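Side-chain contacts in phosphate binding protein (Planctomyces limnophilus, PDB 4JWO), which probably binds phosphate as a PstS-family component of the system that carries this ion across the cytoplasmic membrane: residues Pro73-Val78 with Leu286-Thr291; Thr145-Pro150 with Ala244-Asn249; Ala293-Pro298 with Glu302-Leu307. All coordinates share one frame; numbering follows the deposited sequence.

In the fold
Interactions 1 and 3 belong to the same half of the chain, with centres about 12 Å apart, and they touch: V78 CG1 lies 3.5 Å from F303 CE1, and I288 CG2 lies 3.8 Å from I304 CD1. Strand 283-291 leads through the 293-298 turn into helix 298-308, which packs beside helix 72-85. Interaction 2 is on the opposite side of the chain's centre, about 27 Å (centre to centre) from interaction 1 and about 37 Å from interaction 3. The long strand 134-148 joins the two regions, pairing with 283-291 at one end and forming interaction 2 at the other. A sulfate ion, probably from the crystallisation liquor, sits beside interaction 2.

Interaction 1: residues Pro73-Val78 with Leu286-Thr291; sequences PISQAV and LFIYTT
I74 and L286 meet end to end where helix 72-85 lies over strand 283-291, their delta methyls touching at an oblique angle with I74 CD1 4.1 Å from L286 CD1. The I74 side chain is stretched out at its second torsion (chi2 174°), which carries CD1 away from the helix and down onto the sheet, while CG2 stays back near the helix backbone. L286 reaches up from the strand and offers only its CD1 branch to I74. One helical residue further on, S75 meets I288 differently. The serine leaves the helix along its flank, and its OG lies 3.8 Å from I288 CD1, a van der Waals approach and not a hydrogen bond. The bend at the second torsion of I288 (chi2 -79°) folds CD1 up toward OG; CG1 itself remains more distant. The two backbones are well separated, with the CA atoms of S75 and I288 8.9 Å apart, so the two segments touch through side chains alone, and the 105 Å² buried between the segments is a modest patch. All four residues are buried, and neighbours complete the layer: I74 also touches A140 and Y321, and I288 also packs on V71, V112 and L307. Alternation along the strand divides the work. L286 and I288 turn to this helix, whereas Y289 lies on the other face, its ring edge-to-face with F102 of helix 98-106. The strand is held between 112-115 and 134-148 by antiparallel backbone bonds, so the helix rests on an interior strand of the sheet. This is the helix-on-sheet layering of an alpha/beta sandwich, as in one lobe of a periplasmic binding protein fold.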
loop_
_atom_site.group_PDB
_atom_site.type_symbol
_atom_site.label_atom_id
_atom_site.label_comp_id
_atom_site.label_asym_id
_atom_site.label_seq_id
_atom_site.Cartn_x
_atom_site.Cartn_y
_atom_site.Cartn_z
ATOM N N PRO A 73 -1.774 7.923 4.339
ATOM C CA PRO A 73 -2.826 7.826 5.364
ATOM C C PRO A 73 -2.276 7.494 6.746
ATOM O O PRO A 73 -2.834 7.945 7.748
ATOM C CB PRO A 73 -3.723 6.684 4.859
ATOM C CG PRO A 73 -3.422 6.567 3.405
ATOM C CD PRO A 73 -1.976 6.946 3.255
ATOM N N ILE A 74 -1.202 6.712 6.799
ATOM C CA ILE A 74 -0.539 6.431 8.064
ATOM C C ILE A 74 0.099 7.701 8.610
ATOM O O ILE A 74 -0.140 8.083 9.750
ATOM C CB ILE A 74 0.549 5.354 7.905
ATOM C CG1 ILE A 74 -0.073 4.041 7.432
ATOM C CG2 ILE A 74 1.310 5.158 9.215
ATOM C CD1 ILE A 74 0.963 2.973 7.127
ATOM N N SER A 75 0.908 8.359 7.786
ATOM C CA SER A 75 1.577 9.589 8.198
ATOM C C SER A 75 0.589 10.663 8.659
ATOM O O SER A 75 0.837 11.349 9.648
ATOM C CB SER A 75 2.456 10.140 7.070
ATOM O OG SER A 75 3.499 9.236 6.767
ATOM N N GLN A 76 -0.530 10.803 7.953
ATOM C CA GLN A 76 -1.519 11.814 8.320
ATOM C C GLN A 76 -2.221 11.463 9.627
ATOM O O GLN A 76 -2.465 12.336 10.462
ATOM C CB GLN A 76 -2.551 12.008 7.205
ATOM C CG GLN A 76 -3.550 13.111 7.486
ATOM C CD GLN A 76 -2.880 14.452 7.739
ATOM O OE1 GLN A 76 -2.437 15.121 6.804
ATOM N NE2 GLN A 76 -2.800 14.847 9.009
ATOM N N ALA A 77 -2.545 10.184 9.799
ATOM C CA ALA A 77 -3.253 9.732 10.993
ATOM C C ALA A 77 -2.364 9.788 12.224
ATOM O O ALA A 77 -2.792 10.220 13.299
ATOM C CB ALA A 77 -3.788 8.324 10.793
ATOM N N VAL A 78 -1.125 9.334 12.071
ATOM C CA VAL A 78 -0.171 9.406 13.160
ATOM C C VAL A 78 0.102 10.872 13.476
ATOM O O VAL A 78 0.197 11.241 14.641
ATOM C CB VAL A 78 1.129 8.614 12.852
ATOM C CG1 VAL A 78 2.141 8.803 13.958
ATOM C CG2 VAL A 78 0.812 7.135 12.692
ATOM N N LEU A 286 5.158 -1.634 3.986
ATOM C CA LEU A 286 5.277 -0.185 3.850
ATOM C C LEU A 286 6.349 0.332 4.791
ATOM O O LEU A 286 6.506 -0.185 5.900
ATOM C CB LEU A 286 3.948 0.479 4.175
ATOM C CG LEU A 286 2.765 0.093 3.287
ATOM C CD1 LEU A 286 1.560 0.953 3.643
ATOM C CD2 LEU A 286 3.142 0.266 1.818
ATOM N N PHE A 287 7.077 1.362 4.354
ATOM C CA PHE A 287 8.223 1.866 5.098
ATOM C C PHE A 287 8.172 3.359 5.399
ATOM O O PHE A 287 7.588 4.150 4.656
ATOM C CB PHE A 287 9.529 1.574 4.348
ATOM C CG PHE A 287 9.709 0.127 3.993
ATOM C CD1 PHE A 287 10.330 -0.738 4.874
ATOM C CD2 PHE A 287 9.235 -0.367 2.787
ATOM C CE1 PHE A 287 10.493 -2.078 4.549
ATOM C CE2 PHE A 287 9.391 -1.707 2.461
ATOM C CZ PHE A 287 10.015 -2.558 3.346
ATOM N N ILE A 288 8.821 3.719 6.495
ATOM C CA ILE A 288 9.111 5.107 6.821
ATOM C C ILE A 288 10.623 5.227 6.958
ATOM O O ILE A 288 11.254 4.412 7.635
ATOM C CB ILE A 288 8.427 5.516 8.140
ATOM C CG1 ILE A 288 6.941 5.795 7.900
ATOM C CG2 ILE A 288 9.115 6.734 8.759
ATOM C CD1 ILE A 288 6.653 7.165 7.284
ATOM N N TYR A 289 11.205 6.228 6.298
ATOM C CA TYR A 289 12.644 6.479 6.355
ATOM C C TYR A 289 12.920 7.814 7.007
ATOM O O TYR A 289 12.198 8.784 6.782
ATOM C CB TYR A 289 13.243 6.525 4.945
ATOM C CG TYR A 289 13.375 5.187 4.267
ATOM C CD1 TYR A 289 12.302 4.612 3.604
ATOM C CD2 TYR A 289 14.581 4.504 4.277
ATOM C CE1 TYR A 289 12.424 3.386 2.978
ATOM C CE2 TYR A 289 14.711 3.286 3.652
ATOM C CZ TYR A 289 13.635 2.731 3.007
ATOM O OH TYR A 289 13.780 1.506 2.392
ATOM N N THR A 290 13.975 7.870 7.810
ATOM C CA THR A 290 14.525 9.144 8.232
ATOM C C THR A 290 16.034 8.946 8.309
ATOM O O THR A 290 16.548 7.989 7.741
ATOM C CB THR A 290 13.912 9.629 9.563
ATOM O OG1 THR A 290 14.354 10.964 9.839
ATOM C CG2 THR A 290 14.304 8.717 10.704
ATOM N N THR A 291 16.753 9.844 8.967
ATOM C CA THR A 291 18.200 9.702 9.040
ATOM C C THR A 291 18.663 9.693 10.486
ATOM O O THR A 291 17.932 10.113 11.379
ATOM C CB THR A 291 18.928 10.811 8.252
ATOM O OG1 THR A 291 18.942 12.022 9.015
ATOM C CG2 THR A 291 18.244 11.061 6.920
#

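Interaction 2: residues Thr145-Pro150 with Ala244-Asn249; sequences TVVINP and AYFAEN. With SO4 (sulfate ion), chain D.
T145, on strand 134-148, and F246, on the short helix 243-247, bring their backbones within 6.7 Å (CA to CA), the nearest approach of the two segments. The side chains of this pair cross at about a right angle. T145 OG1 abuts the benzylic carbon, 3.3 Å from F246 CB, and T145 CG2 lies beside the start of the ring, 4.1 Å from F246 CG. With the hydroxyl wedged between its own backbone N and carbonyl carbon (chi1 56°), T145 OG1 faces the helix and also makes a weak hydrogen bond to F241 O. F246 is swung out opposite its backbone N (chi1 164°), which places the CD1 edge of the ring near V147. There V147 CG1 comes to 4.0 Å from F246 CD1, the two side chains sliding past each other in opposite directions, and both methyl groups meet the ring obliquely. The helix belongs to a beta-alpha-beta crossover: strands 237-242 and 254-259 flank 134-148, both antiparallel to it, and the helix connects them across the sheet, with F246 as the residue that plugs it onto the central strand. V147 also packs on V231 of helix 224-233, and F246 on A255. Just after the helix, N249 folds back so that ND2 gives a hydrogen bond of 2.9 Å to Y245 O, almost straight at 167° and lying in the planes of both the carbonyl and the amide. The far end of the Y245 side chain lies remote from the strand. Its OH donates a 2.8 Å hydrogen bond to O3 of the sulfate, which lies at the ring edge in the ring plane, and K320 both binds that ion through NZ and makes a cation-pi contact with the Y245 ring.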
loop_
_atom_site.group_PDB
_atom_site.type_symbol
_atom_site.label_atom_id
_atom_site.label_comp_id
_atom_site.label_asym_id
_atom_site.label_seq_id
_atom_site.Cartn_x
_atom_site.Cartn_y
_atom_site.Cartn_z
ATOM N N THR A 145 -7.133 -6.994 -2.482
ATOM C CA THR A 145 -7.800 -8.168 -3.027
ATOM C C THR A 145 -8.482 -7.841 -4.340
ATOM O O THR A 145 -9.107 -6.790 -4.489
ATOM C CB THR A 145 -8.866 -8.714 -2.084
ATOM O OG1 THR A 145 -9.805 -7.671 -1.783
ATOM C CG2 THR A 145 -8.226 -9.206 -0.791
ATOM N N VAL A 146 -8.362 -8.757 -5.286
ATOM C CA VAL A 146 -9.208 -8.774 -6.468
ATOM C C VAL A 146 -10.376 -9.694 -6.156
ATOM O O VAL A 146 -10.185 -10.806 -5.653
ATOM C CB VAL A 146 -8.436 -9.313 -7.670
ATOM C CG1 VAL A 146 -9.351 -9.466 -8.871
ATOM C CG2 VAL A 146 -7.271 -8.376 -7.981
ATOM N N VAL A 147 -11.591 -9.224 -6.416
ATOM C CA VAL A 147 -12.777 -9.990 -6.074
ATOM C C VAL A 147 -13.675 -10.220 -7.276
ATOM O O VAL A 147 -13.734 -9.409 -8.195
ATOM C CB VAL A 147 -13.596 -9.293 -4.954
ATOM C CG1 VAL A 147 -12.801 -9.266 -3.656
ATOM C CG2 VAL A 147 -13.986 -7.867 -5.370
ATOM N N ILE A 148 -14.347 -11.360 -7.267
ATOM C CA ILE A 148 -15.382 -11.674 -8.232
ATOM C C ILE A 148 -16.656 -12.044 -7.485
ATOM O O ILE A 148 -16.654 -12.200 -6.257
ATOM C CB ILE A 148 -14.938 -12.797 -9.192
ATOM C CG1 ILE A 148 -14.451 -14.017 -8.408
ATOM C CG2 ILE A 148 -13.839 -12.284 -10.109
ATOM C CD1 ILE A 148 -14.003 -15.209 -9.289
ATOM N N ASN A 149 -17.760 -12.169 -8.208
ATOM C CA ASN A 149 -19.006 -12.565 -7.589
ATOM C C ASN A 149 -18.894 -14.036 -7.231
ATOM O O ASN A 149 -18.264 -14.792 -7.966
ATOM C CB ASN A 149 -20.147 -12.344 -8.576
ATOM C CG ASN A 149 -21.490 -12.605 -7.966
ATOM O OD1 ASN A 149 -21.973 -13.742 -7.955
ATOM N ND2 ASN A 149 -22.120 -11.549 -7.453
ATOM N N PRO A 150 -19.475 -14.454 -6.096
ATOM C CA PRO A 150 -19.316 -15.866 -5.728
ATOM C C PRO A 150 -19.861 -16.841 -6.768
ATOM O O PRO A 150 -19.428 -17.996 -6.776
ATOM C CB PRO A 150 -20.104 -15.970 -4.417
ATOM C CG PRO A 150 -19.971 -14.605 -3.821
ATOM C CD PRO A 150 -20.118 -13.683 -5.016
ATOM N N ALA A 244 -8.951 -5.309 3.879
ATOM C CA ALA A 244 -9.852 -5.169 5.024
ATOM C C ALA A 244 -11.299 -5.206 4.578
ATOM O O ALA A 244 -12.149 -5.776 5.257
ATOM C CB ALA A 244 -9.558 -3.883 5.800
ATOM N N TYR A 245 -11.581 -4.620 3.419
ATOM C CA TYR A 245 -12.948 -4.603 2.919
ATOM C C TYR A 245 -13.375 -5.957 2.348
ATOM O O TYR A 245 -14.549 -6.295 2.376
ATOM C CB TYR A 245 -13.138 -3.449 1.914
ATOM C CG TYR A 245 -13.213 -2.092 2.591
ATOM C CD1 TYR A 245 -14.415 -1.627 3.110
ATOM C CD2 TYR A 245 -12.088 -1.281 2.716
ATOM C CE1 TYR A 245 -14.501 -0.389 3.737
ATOM C CE2 TYR A 245 -12.168 -0.035 3.340
ATOM C CZ TYR A 245 -13.379 0.399 3.849
ATOM O OH TYR A 245 -13.480 1.628 4.472
ATOM N N PHE A 246 -12.427 -6.755 1.866
ATOM C CA PHE A 246 -12.770 -8.132 1.531
ATOM C C PHE A 246 -13.051 -8.935 2.799
ATOM O O PHE A 246 -14.069 -9.634 2.893
ATOM C CB PHE A 246 -11.674 -8.847 0.722
ATOM C CG PHE A 246 -11.849 -10.345 0.704
ATOM C CD1 PHE A 246 -12.857 -10.933 -0.059
ATOM C CD2 PHE A 246 -11.051 -11.166 1.498
ATOM C CE1 PHE A 246 -13.051 -12.310 -0.043
ATOM C CE2 PHE A 246 -11.251 -12.542 1.517
ATOM C CZ PHE A 246 -12.243 -13.112 0.746
ATOM N N ALA A 247 -12.140 -8.840 3.766
ATOM C CA ALA A 247 -12.183 -9.705 4.941
ATOM C C ALA A 247 -13.495 -9.576 5.688
ATOM O O ALA A 247 -14.057 -10.566 6.162
ATOM C CB ALA A 247 -11.008 -9.407 5.873
ATOM N N GLU A 248 -14.014 -8.360 5.765
ATOM C CA GLU A 248 -15.217 -8.140 6.558
ATOM C C GLU A 248 -16.475 -8.480 5.771
ATOM O O GLU A 248 -17.575 -8.495 6.323
ATOM C CB GLU A 248 -15.273 -6.698 7.038
ATOM C CG GLU A 248 -15.478 -5.732 5.918
ATOM C CD GLU A 248 -15.418 -4.288 6.363
ATOM O OE1 GLU A 248 -16.050 -3.443 5.696
ATOM O OE2 GLU A 248 -14.731 -3.998 7.366
ATOM N N ASN A 249 -16.303 -8.766 4.483
ATOM C CA ASN A 249 -17.412 -9.152 3.621
ATOM C C ASN A 249 -17.181 -10.507 2.959
ATOM O O ASN A 249 -17.747 -10.792 1.907
ATOM C CB ASN A 249 -17.624 -8.086 2.546
ATOM C CG ASN A 249 -18.133 -6.783 3.116
ATOM O OD1 ASN A 249 -19.277 -6.696 3.567
ATOM N ND2 ASN A 249 -17.289 -5.754 3.093
HETATM S S SO4 D . -15.673 1.807 7.232
HETATM O O1 SO4 D . -16.893 2.226 7.930
HETATM O O2 SO4 D . -15.309 0.459 7.664
HETATM O O3 SO4 D . -15.900 1.774 5.783
HETATM O O4 SO4 D . -14.616 2.765 7.563
#

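Interaction 3: residues Ala293-Pro298 with Glu302-Leu307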
loop_
_atom_site.group_PDB
_atom_site.type_symbol
_atom_site.label_atom_id
_atom_site.label_comp_id
_atom_site.label_asym_id
_atom_site.label_seq_id
_atom_site.Cartn_x
_atom_site.Cartn_y
_atom_site.Cartn_z
ATOM N N ALA A 293 20.993 11.523 11.723
ATOM C CA ALA A 293 21.144 12.913 12.134
ATOM C C ALA A 293 19.817 13.541 12.566
ATOM O O ALA A 293 19.764 14.253 13.567
ATOM C CB ALA A 293 21.801 13.733 11.030
ATOM N N LYS A 294 18.749 13.281 11.814
ATOM C CA LYS A 294 17.438 13.834 12.152
ATOM C C LYS A 294 16.922 13.270 13.469
ATOM O O LYS A 294 16.181 13.935 14.187
ATOM C CB LYS A 294 16.418 13.560 11.045
ATOM C CG LYS A 294 16.759 14.138 9.682
ATOM C CD LYS A 294 16.413 15.607 9.579
ATOM C CE LYS A 294 16.631 16.112 8.160
ATOM N NZ LYS A 294 16.271 17.551 8.038
ATOM N N LEU A 295 17.310 12.036 13.772
ATOM C CA LEU A 295 16.882 11.372 15.000
ATOM C C LEU A 295 17.488 11.991 16.265
ATOM O O LEU A 295 17.058 11.680 17.379
ATOM C CB LEU A 295 17.165 9.868 14.924
ATOM C CG LEU A 295 16.106 9.130 14.104
ATOM C CD1 LEU A 295 16.584 7.756 13.674
ATOM C CD2 LEU A 295 14.823 9.015 14.908
ATOM N N LYS A 296 18.474 12.870 16.091
ATOM C CA LYS A 296 19.028 13.632 17.205
ATOM C C LYS A 296 18.029 14.681 17.675
ATOM O O LYS A 296 18.070 15.120 18.823
ATOM C CB LYS A 296 20.344 14.315 16.808
ATOM C CG LYS A 296 21.519 13.370 16.629
ATOM C CD LYS A 296 22.751 14.129 16.153
ATOM C CE LYS A 296 23.899 13.188 15.831
ATOM N NZ LYS A 296 24.505 12.595 17.053
ATOM N N ARG A 297 17.147 15.095 16.769
ATOM C CA ARG A 297 16.059 16.006 17.108
ATOM C C ARG A 297 14.990 15.189 17.818
ATOM O O ARG A 297 14.430 14.262 17.236
ATOM C CB ARG A 297 15.484 16.660 15.846
ATOM C CG ARG A 297 16.439 17.617 15.132
ATOM C CD ARG A 297 15.948 17.954 13.730
ATOM N NE ARG A 297 14.501 18.143 13.693
ATOM C CZ ARG A 297 13.789 18.266 12.578
ATOM N NH1 ARG A 297 14.390 18.228 11.397
ATOM N NH2 ARG A 297 12.474 18.427 12.646
ATOM N N PRO A 298 14.715 15.515 19.090
ATOM C CA PRO A 298 13.835 14.672 19.907
ATOM C C PRO A 298 12.399 14.585 19.388
ATOM O O PRO A 298 11.727 13.594 19.664
ATOM C CB PRO A 298 13.876 15.347 21.281
ATOM C CG PRO A 298 15.150 16.153 21.277
ATOM C CD PRO A 298 15.270 16.639 19.863
ATOM N N GLU A 302 10.815 11.097 18.758
ATOM C CA GLU A 302 9.523 10.834 19.381
ATOM C C GLU A 302 8.459 10.424 18.365
ATOM O O GLU A 302 7.574 9.623 18.670
ATOM C CB GLU A 302 9.049 12.051 20.177
ATOM C CG GLU A 302 7.969 11.730 21.181
ATOM C CD GLU A 302 8.357 10.581 22.091
ATOM O OE1 GLU A 302 9.533 10.517 22.509
ATOM O OE2 GLU A 302 7.488 9.734 22.383
ATOM N N PHE A 303 8.544 10.970 17.158
ATOM C CA PHE A 303 7.581 10.632 16.119
ATOM C C PHE A 303 7.724 9.180 15.671
ATOM O O PHE A 303 6.729 8.486 15.458
ATOM C CB PHE A 303 7.712 11.565 14.915
ATOM C CG PHE A 303 6.778 11.224 13.789
ATOM C CD1 PHE A 303 5.413 11.422 13.922
ATOM C CD2 PHE A 303 7.261 10.708 12.596
ATOM C CE1 PHE A 303 4.544 11.105 12.886
ATOM C CE2 PHE A 303 6.397 10.390 11.556
ATOM C CZ PHE A 303 5.036 10.594 11.703
ATOM N N ILE A 304 8.963 8.726 15.515
ATOM C CA ILE A 304 9.209 7.349 15.103
ATOM C C ILE A 304 8.796 6.373 16.203
ATOM O O ILE A 304 8.200 5.334 15.926
ATOM C CB ILE A 304 10.684 7.112 14.709
ATOM C CG1 ILE A 304 11.061 7.985 13.510
ATOM C CG2 ILE A 304 10.915 5.645 14.376
ATOM C CD1 ILE A 304 10.283 7.665 12.251
ATOM N N LYS A 305 9.100 6.723 17.450
ATOM C CA LYS A 305 8.746 5.889 18.598
ATOM C C LYS A 305 7.243 5.615 18.694
ATOM O O LYS A 305 6.818 4.465 18.844
ATOM C CB LYS A 305 9.256 6.525 19.892
ATOM C CG LYS A 305 8.859 5.775 21.149
ATOM C CD LYS A 305 9.339 6.513 22.394
ATOM C CE LYS A 305 8.753 5.907 23.659
ATOM N NZ LYS A 305 9.115 6.684 24.879
ATOM N N PHE A 306 6.442 6.669 18.595
ATOM C CA PHE A 306 4.986 6.536 18.619
ATOM C C PHE A 306 4.496 5.660 17.468
ATOM O O PHE A 306 3.593 4.836 17.627
ATOM C CB PHE A 306 4.334 7.919 18.550
ATOM C CG PHE A 306 2.832 7.885 18.573
ATOM C CD1 PHE A 306 2.151 7.642 19.753
ATOM C CD2 PHE A 306 2.104 8.099 17.417
ATOM C CE1 PHE A 306 0.766 7.610 19.781
ATOM C CE2 PHE A 306 0.717 8.069 17.437
ATOM C CZ PHE A 306 0.051 7.825 18.624
ATOM N N LEU A 307 5.112 5.845 16.308
ATOM C CA LEU A 307 4.773 5.102 15.104
ATOM C C LEU A 307 4.953 3.590 15.286
ATOM O O LEU A 307 4.144 2.793 14.807
ATOM C CB LEU A 307 5.632 5.624 13.947
ATOM C CG LEU A 307 5.470 5.075 12.536
ATOM C CD1 LEU A 307 4.023 5.155 12.116
ATOM C CD2 LEU A 307 6.357 5.863 11.574
#
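This is a local contact between neighbours in sequence, where the turn after strand 283-291 runs into helix 298-308 and then packs against it. It combines one backbone hydrogen bond with one apolar touch and buries 129 Å². E302 N donates to P298 O over 2.8 Å, with an N-H...O angle of 156°; this is an i to i+4 bond in the first turn of the helix. R297 occupies the N-cap position and P298 the first helical turn, where the missing N-H of proline costs nothing, since no helical carbonyl precedes it to be bonded. It is the strand-to-helix connection of the periplasmic binding protein fold, helix 298-308 lying back on strand 283-291 beside helix 72-85. Before the helix begins, L295 reaches across to it: its side chain sets out along the helix flank, but the CD2 branch comes to 4.1 Å from I304 CG1, the two side chains crossing at about a right angle. The I304 chain bends at its second torsion (chi2 -63°), leaving CG1 as the part that meets the leucine. L336 of helix 326-340 touches both L295 and I304, and T290 also packs on L295. On the polar side of the turn, K294 NZ and R297 NH1 converge on D111 OD1 in two salt bridges, with the lysine at the edge of the guanidinium and in its plane, while R297 NE is paired with E299 OE2.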